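Local coordinates for protein lectin 2 (Agrocybe aegerita, PDB 4TQJ) that binds glycans that end in a non-reducing terminal N-acetylglucosamine, through a beta-propeller fold, at residues A177-N182 / A254-G259. The protein carries 1 engineered substitution. Residues are numbered along the deposited sequence; the frame is centred on the assembly and turned at random.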
loop_
_atom_site.group_PDB
_atom_site.type_symbol
_atom_site.label_atom_id
_atom_site.label_comp_id
_atom_site.label_asym_id
_atom_site.label_seq_id
_atom_site.Cartn_x
_atom_site.Cartn_y
_atom_site.Cartn_z
ATOM N N ALA A 177 -11.907 11.279 -19.112
ATOM C CA ALA A 177 -10.843 12.114 -18.578
ATOM C C ALA A 177 -11.436 13.429 -18.126
ATOM O O ALA A 177 -12.446 13.866 -18.651
ATOM C CB ALA A 177 -9.775 12.360 -19.640
ATOM N N ASP A 178 -10.803 14.072 -17.157
ATOM C CA ASP A 178 -11.237 15.402 -16.775
ATOM C C ASP A 178 -10.618 16.419 -17.716
ATOM O O ASP A 178 -9.422 16.709 -17.623
ATOM C CB ASP A 178 -10.835 15.719 -15.335
ATOM C CG ASP A 178 -11.415 17.033 -14.859
ATOM O OD1 ASP A 178 -12.244 17.607 -15.591
ATOM O OD2 ASP A 178 -11.041 17.490 -13.764
ATOM N N VAL A 179 -11.429 16.935 -18.638
ATOM C CA VAL A 179 -10.985 17.988 -19.545
ATOM C C VAL A 179 -11.598 19.338 -19.160
ATOM O O VAL A 179 -11.049 20.385 -19.497
ATOM C CB VAL A 179 -11.336 17.672 -21.013
ATOM C CG1 VAL A 179 -10.692 16.367 -21.456
ATOM C CG2 VAL A 179 -12.840 17.588 -21.197
ATOM N N THR A 180 -12.728 19.326 -18.453
ATOM C CA THR A 180 -13.385 20.587 -18.079
ATOM C C THR A 180 -12.714 21.257 -16.894
ATOM O O THR A 180 -12.898 22.452 -16.672
ATOM C CB THR A 180 -14.866 20.413 -17.717
ATOM O OG1 THR A 180 -14.978 19.609 -16.536
ATOM C CG2 THR A 180 -15.642 19.779 -18.863
ATOM N N GLY A 181 -11.960 20.486 -16.119
ATOM C CA GLY A 181 -11.272 21.014 -14.955
ATOM C C GLY A 181 -12.081 21.039 -13.667
ATOM O O GLY A 181 -11.753 21.792 -12.753
ATOM N N ASN A 182 -13.133 20.226 -13.575
ATOM C CA ASN A 182 -13.967 20.220 -12.365
ATOM C C ASN A 182 -13.737 19.000 -11.481
ATOM O O ASN A 182 -14.548 18.706 -10.603
ATOM C CB ASN A 182 -15.458 20.362 -12.707
ATOM C CG ASN A 182 -16.032 19.115 -13.356
ATOM O OD1 ASN A 182 -15.296 18.219 -13.754
ATOM N ND2 ASN A 182 -17.352 19.058 -13.473
ATOM N N ALA A 254 -2.976 19.139 -29.136
ATOM C CA ALA A 254 -3.827 20.293 -28.942
ATOM C C ALA A 254 -4.021 20.449 -27.436
ATOM O O ALA A 254 -4.493 19.520 -26.756
ATOM C CB ALA A 254 -5.152 20.091 -29.628
ATOM N N LEU A 255 -3.669 21.619 -26.918
ATOM C CA LEU A 255 -3.677 21.838 -25.484
ATOM C C LEU A 255 -5.026 22.361 -24.965
ATOM O O LEU A 255 -5.673 23.216 -25.584
ATOM C CB LEU A 255 -2.535 22.766 -25.079
ATOM C CG LEU A 255 -1.094 22.346 -25.406
ATOM C CD1 LEU A 255 -0.166 23.512 -25.110
ATOM C CD2 LEU A 255 -0.665 21.097 -24.624
ATOM N N ASN A 256 -5.429 21.809 -23.826
ATOM C CA ASN A 256 -6.630 22.187 -23.092
ATOM C C ASN A 256 -6.366 23.503 -22.381
ATOM O O ASN A 256 -5.325 23.655 -21.749
ATOM C CB ASN A 256 -6.936 21.098 -22.048
ATOM C CG ASN A 256 -8.312 21.250 -21.406
ATOM O OD1 ASN A 256 -8.824 22.360 -21.219
ATOM N ND2 ASN A 256 -8.911 20.124 -21.054
ATOM N N ASN A 257 -7.293 24.455 -22.480
ATOM C CA ASN A 257 -7.114 25.748 -21.816
ATOM C C ASN A 257 -7.348 25.640 -20.317
ATOM O O ASN A 257 -7.172 26.611 -19.576
ATOM C CB ASN A 257 -8.034 26.822 -22.404
ATOM C CG ASN A 257 -9.457 26.739 -21.871
ATOM O OD1 ASN A 257 -10.029 25.653 -21.721
ATOM N ND2 ASN A 257 -10.049 27.900 -21.603
ATOM N N GLY A 258 -7.759 24.456 -19.881
ATOM C CA GLY A 258 -8.035 24.215 -18.478
ATOM C C GLY A 258 -9.526 24.137 -18.208
ATOM O O GLY A 258 -9.950 23.903 -17.081
ATOM N N GLY A 259 -10.324 24.332 -19.252
ATOM C CA GLY A 259 -11.765 24.276 -19.123
ATOM C C GLY A 259 -12.412 23.507 -20.256
ATOM O O GLY A 259 -13.620 23.586 -20.471
#
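Two loops of neighbouring beta-propeller blades meet here, and the bond between them runs from Asn256 to the backbone of Val179. Asn256 ND2 donates to Val179 O at 2.7 Å with an N-H...O angle of 162°. The donor lies in the carbonyl plane, on a lone pair, and the oxygen lies close to the plane of the Asn256 amide. CG of Asn256 is anti to its backbone N (chi1 -169°), which sets CG toward the other loop, 3.4 Å from Val179 O. CB of Val179 packs against the amide nitrogen, with CB 3.4 Å from Asn256 ND2. ND2 also donates to Ala241 O, so the one amide nitrogen serves two backbone carbonyls.

The loop 177-182 follows strand 173-177 of one propeller blade. Segment 254-259 begins the connection from strand 251-254 to strand 266-269 in the next blade. Asn256 OD1 turns back to its own loop and accepts from Gly258 N at 2.7 Å, an Asx turn. OD1 also accepts from Gly260 N, and with the two ND2 bonds these fix the rotation of the amide. A second Asx turn follows, from Gly259 N to Asn257 OD1. Gly259 CA makes a CA-H...O contact with Thr180 O at 3.3 Å. In the facing loop Asp178 OD1 accepts from Gly181 N at 2.9 Å, an Asx motif. Val179 N and Thr180 N both donate to Asp186 OD2.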